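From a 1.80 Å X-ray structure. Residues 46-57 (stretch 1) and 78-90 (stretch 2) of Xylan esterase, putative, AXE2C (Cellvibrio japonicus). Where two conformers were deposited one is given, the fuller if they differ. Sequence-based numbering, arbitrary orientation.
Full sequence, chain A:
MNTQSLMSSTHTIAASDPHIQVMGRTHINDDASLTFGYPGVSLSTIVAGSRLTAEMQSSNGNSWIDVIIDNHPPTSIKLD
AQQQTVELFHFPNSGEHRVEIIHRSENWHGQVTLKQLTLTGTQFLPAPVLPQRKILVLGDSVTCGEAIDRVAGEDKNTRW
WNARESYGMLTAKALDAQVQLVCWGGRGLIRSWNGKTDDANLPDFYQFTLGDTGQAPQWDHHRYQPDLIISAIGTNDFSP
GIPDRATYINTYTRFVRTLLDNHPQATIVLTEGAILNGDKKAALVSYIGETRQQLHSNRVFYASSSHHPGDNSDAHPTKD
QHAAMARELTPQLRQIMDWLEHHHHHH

Stretch 1, residues 46-57: IVAGSRLTAEMQ
Stretch 2 78-90: KLDAQQQTVELFH

A classic beta bulge interrupts an otherwise regular antiparallel pairing of strand 51-57 with strand 84-90: the carbonyl of Leu52 receives two amides in succession, Leu88 N at 2.8 Å from Leu52 O and, by a weak bond, Phe89 N at 3.3 Å from Leu52 O. Leu88 is the extra residue; its phi/psi of -93/-45 leaves the extended region, turns its CA-to-CB bond toward the partner strand and shifts the register by one. The strand axes approach to 4.5 Å, with 146° between their N-to-C directions.

Beyond the bulge the pairs are Thr53 with Glu87, Ala54 with Val86, Glu55 with Thr85 and Met56 with Gln84; before it they are Arg51 with His90 and Leu52 with Phe89. Leu52 N donates to Phe89 O (3.1 Å). Ala54 and Val86 form a closed ring, Ala54 N to Val86 O at 2.8 Å and Val86 N to Ala54 O at 2.7 Å, the latter nearly linear at 176°. Met56 and Gln84 repeat it, with Met56 N to Gln84 O at 3.0 Å and Gln84 N to Met56 O at 2.9 Å. In the non-hydrogen-bonded pairs CA-H...O contacts fill the gaps, as between Thr53 CA and Val86 O (3.2 Å).

Leu52, Ala54, Met56, Val86 and Phe89 share one face of the sheet, and their packing is apolar. Phe89 (chi1 77°, chi2 80°) loses 110 Å² to the other stretch: Leu52 CB lies 3.5 Å from Phe89 CE2, and Val47 CG2 meets the ring edge 3.6 Å from Phe89 CE2. Val47 precedes the corner at Gly49 and Ser50, so the ring is touched from both sides of that turn. Leu88 (m, t) sends CD1 to 3.8 Å from Leu52 CD2 and 4.1 Å from Ala54 CB. Met56 (m, t, p) sets CG 4.1 Å from Val86 CG2 and CE 4.0 Å from Leu79 CD1.

Arg51, Thr53, Glu55, Thr85, Glu87 and His90 occupy the other face, where charge and polarity dominate. Arg51, with chi1 to chi3 all t, reaches Glu87 (t, t) edge-on in a salt bridge: NE and NH2 of Arg51 donate to the same oxygen, Glu87 OE1, at 2.8 and 2.9 Å. On the way Arg51 CD sits over the His90 ring face, 4.1 Å from its centroid. Glu55, curled by m, m torsions, divides its carboxylate: Gln83 NE2 donates to Glu55 OE1 (2.9 Å) and Thr85 OG1 to Glu55 OE2 (2.8 Å). Thr53 CB packs 3.6 Å from Thr85 CG2.

Gln84 (chi1 67°, chi2 -130°, chi3 -92°) folds back to brace the loop entering its strand. Its OE1 accepts from Asp80 N (2.9 Å), while Gln84 NE2 donates to Asp80 O (3.0 Å) and across to Met56 O (3.1 Å). Within the loop, Gln82 N donates to Asp80 OD2 (2.9 Å).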

# COMPACT_ATOMS: atom_id res chain seq x y z
N ILE A 46 -15.02 10.86 11.14
CA ILE A 46 -16.21 11.66 10.77
C ILE A 46 -16.46 12.53 12.01
O ILE A 46 -16.39 12.05 13.14
CB ILE A 46 -17.42 10.78 10.54
CG1 ILE A 46 -17.23 9.89 9.30
CG2 ILE A 46 -18.64 11.63 10.27
CD1 ILE A 46 -18.02 8.63 9.36
N VAL A 47 -16.66 13.82 11.81
CA VAL A 47 -16.75 14.74 12.96
C VAL A 47 -17.90 15.70 12.83
O VAL A 47 -18.39 15.93 11.73
CB VAL A 47 -15.46 15.61 13.10
CG1 VAL A 47 -14.25 14.73 13.45
CG2 VAL A 47 -15.18 16.46 11.81
N ALA A 48 -18.31 16.31 13.93
CA ALA A 48 -19.31 17.41 13.89
C ALA A 48 -18.56 18.64 14.39
O ALA A 48 -18.19 18.69 15.56
CB ALA A 48 -20.53 17.08 14.77
N GLY A 49 -18.27 19.59 13.51
CA GLY A 49 -17.52 20.77 13.88
C GLY A 49 -17.13 21.65 12.72
O GLY A 49 -17.48 21.38 11.56
N SER A 50 -16.36 22.70 13.02
CA SER A 50 -16.01 23.73 12.05
C SER A 50 -14.53 23.71 11.63
O SER A 50 -14.18 24.32 10.64
CB SER A 50 -16.35 25.12 12.63
OG SER A 50 -15.54 25.40 13.81
N ARG A 51 -13.66 23.05 12.41
CA ARG A 51 -12.24 23.02 12.06
C ARG A 51 -11.63 21.75 12.62
O ARG A 51 -12.00 21.27 13.73
CB ARG A 51 -11.48 24.26 12.62
CG ARG A 51 -10.05 24.38 12.11
CD ARG A 51 -9.36 25.71 12.56
NE ARG A 51 -8.12 25.89 11.82
CZ ARG A 51 -6.93 26.03 12.40
NH1 ARG A 51 -6.83 26.07 13.72
NH2 ARG A 51 -5.83 26.14 11.66
N LEU A 52 -10.72 21.16 11.85
CA LEU A 52 -9.99 19.97 12.30
C LEU A 52 -8.53 20.11 11.89
O LEU A 52 -8.22 20.44 10.73
CB LEU A 52 -10.61 18.69 11.73
CG LEU A 52 -10.00 17.36 12.23
CD1 LEU A 52 -10.35 17.10 13.72
CD2 LEU A 52 -10.53 16.21 11.33
N THR A 53 -7.62 19.92 12.86
CA THR A 53 -6.19 19.99 12.59
C THR A 53 -5.53 18.71 13.08
O THR A 53 -6.06 18.02 13.96
CB THR A 53 -5.44 21.22 13.25
OG1 THR A 53 -5.47 21.09 14.68
CG2 THR A 53 -6.09 22.54 12.83
N ALA A 54 -4.37 18.41 12.52
CA ALA A 54 -3.59 17.25 12.95
C ALA A 54 -2.14 17.66 13.21
O ALA A 54 -1.59 18.49 12.47
CB ALA A 54 -3.61 16.24 11.85
N GLU A 55 -1.52 17.05 14.22
CA GLU A 55 -0.08 17.24 14.44
C GLU A 55 0.65 16.12 13.69
O GLU A 55 0.44 14.92 14.02
CB GLU A 55 0.22 17.15 15.93
CG GLU A 55 -0.39 18.32 16.72
CD GLU A 55 0.03 19.67 16.17
OE1 GLU A 55 1.24 19.87 15.97
OE2 GLU A 55 -0.85 20.54 15.99
N MET A 56 1.45 16.47 12.70
CA MET A 56 2.12 15.45 11.89
C MET A 56 3.58 15.79 11.70
O MET A 56 4.00 16.91 11.94
CB MET A 56 1.44 15.33 10.51
CG MET A 56 -0.06 15.14 10.64
SD MET A 56 -0.82 14.73 9.06
CE MET A 56 -0.32 13.00 8.91
N GLN A 57 4.35 14.79 11.27
CA GLN A 57 5.79 14.96 11.00
C GLN A 57 6.20 13.80 10.11
O GLN A 57 5.57 12.74 10.18
CB GLN A 57 6.58 14.98 12.32
CG GLN A 57 6.41 13.76 13.19
CD GLN A 57 7.30 13.77 14.49
OE1 GLN A 57 8.00 14.74 14.81
NE2 GLN A 57 7.24 12.68 15.24
N LYS A 78 3.27 17.91 1.39
CA LYS A 78 4.55 17.30 1.73
C LYS A 78 4.84 17.63 3.20
O LYS A 78 4.71 18.77 3.60
CB LYS A 78 5.66 17.86 0.84
CG LYS A 78 7.02 17.13 0.97
CD LYS A 78 8.02 17.79 0.01
CE LYS A 78 9.30 17.01 -0.08
NZ LYS A 78 10.17 17.77 -1.11
N LEU A 79 5.13 16.64 4.01
CA LEU A 79 5.27 16.89 5.46
C LEU A 79 6.73 17.18 5.84
O LEU A 79 7.64 16.40 5.54
CB LEU A 79 4.77 15.64 6.24
CG LEU A 79 3.26 15.34 6.11
CD1 LEU A 79 2.99 14.07 6.88
CD2 LEU A 79 2.44 16.53 6.72
N ASP A 80 6.93 18.26 6.58
CA ASP A 80 8.25 18.63 7.11
C ASP A 80 8.74 17.62 8.13
O ASP A 80 7.95 16.94 8.76
CB ASP A 80 8.09 19.97 7.81
CG ASP A 80 9.39 20.75 7.93
OD1 ASP A 80 9.67 21.54 6.99
OD2 ASP A 80 10.09 20.61 8.97
N ALA A 81 10.06 17.55 8.30
CA ALA A 81 10.63 16.70 9.32
C ALA A 81 10.30 17.19 10.75
O ALA A 81 10.33 16.43 11.69
CB ALA A 81 12.16 16.59 9.11
N GLN A 82 9.96 18.47 10.91
CA GLN A 82 9.60 18.97 12.25
C GLN A 82 8.09 18.76 12.43
O GLN A 82 7.35 18.85 11.46
CB GLN A 82 9.84 20.49 12.35
CG GLN A 82 11.24 21.06 12.00
CD GLN A 82 11.17 22.57 11.70
OE1 GLN A 82 10.59 23.35 12.47
NE2 GLN A 82 11.73 22.98 10.55
N GLN A 83 7.63 18.56 13.66
CA GLN A 83 6.20 18.52 13.93
C GLN A 83 5.55 19.81 13.42
O GLN A 83 6.09 20.91 13.60
CB GLN A 83 5.95 18.39 15.44
CG GLN A 83 4.49 18.07 15.76
CD GLN A 83 4.25 17.94 17.26
OE1 GLN A 83 5.10 17.41 17.97
NE2 GLN A 83 3.09 18.41 17.74
N GLN A 84 4.39 19.67 12.79
CA GLN A 84 3.65 20.83 12.25
C GLN A 84 2.15 20.58 12.43
O GLN A 84 1.67 19.46 12.32
CB GLN A 84 3.97 20.97 10.73
CG GLN A 84 3.43 19.79 9.87
CD GLN A 84 4.50 19.17 8.94
OE1 GLN A 84 4.65 19.58 7.76
NE2 GLN A 84 5.27 18.18 9.47
N THR A 85 1.42 21.65 12.74
CA THR A 85 -0.02 21.59 12.73
C THR A 85 -0.50 21.64 11.27
O THR A 85 -0.24 22.61 10.56
CB THR A 85 -0.61 22.80 13.44
OG1 THR A 85 -0.04 22.87 14.75
CG2 THR A 85 -2.15 22.67 13.50
N VAL A 86 -1.20 20.60 10.86
CA VAL A 86 -1.76 20.51 9.51
C VAL A 86 -3.25 20.76 9.58
O VAL A 86 -3.97 20.02 10.24
CB VAL A 86 -1.50 19.11 8.89
CG1 VAL A 86 -2.11 18.99 7.46
CG2 VAL A 86 0.01 18.81 8.86
N GLU A 87 -3.72 21.79 8.91
CA GLU A 87 -5.16 22.05 8.88
C GLU A 87 -5.81 21.10 7.88
O GLU A 87 -5.39 21.05 6.72
CB GLU A 87 -5.44 23.49 8.42
CG GLU A 87 -6.96 23.82 8.52
CD GLU A 87 -7.24 25.29 8.19
OE1 GLU A 87 -7.23 26.10 9.14
OE2 GLU A 87 -7.46 25.60 7.02
N LEU A 88 -6.80 20.33 8.34
CA LEU A 88 -7.46 19.38 7.47
C LEU A 88 -8.69 20.03 6.86
O LEU A 88 -8.90 19.93 5.65
CB LEU A 88 -7.85 18.10 8.27
CG LEU A 88 -6.63 17.33 8.87
CD1 LEU A 88 -7.11 16.18 9.75
CD2 LEU A 88 -5.63 16.87 7.81
N PHE A 89 -9.47 20.73 7.66
CA PHE A 89 -10.55 21.56 7.09
C PHE A 89 -10.87 22.71 8.03
O PHE A 89 -10.51 22.68 9.20
CB PHE A 89 -11.82 20.71 6.77
CG PHE A 89 -12.66 20.35 7.98
CD1 PHE A 89 -13.55 21.26 8.55
CD2 PHE A 89 -12.62 19.07 8.49
CE1 PHE A 89 -14.38 20.88 9.66
CE2 PHE A 89 -13.41 18.68 9.57
CZ PHE A 89 -14.30 19.59 10.16
N HIS A 90 -11.53 23.72 7.49
CA HIS A 90 -11.99 24.83 8.27
C HIS A 90 -13.14 25.49 7.51
O HIS A 90 -12.97 25.85 6.33
CB HIS A 90 -10.84 25.84 8.39
CG HIS A 90 -11.20 27.01 9.25
ND1 HIS A 90 -10.54 28.22 9.20
CD2 HIS A 90 -12.20 27.16 10.16
CE1 HIS A 90 -11.08 29.05 10.07
NE2 HIS A 90 -12.09 28.43 10.66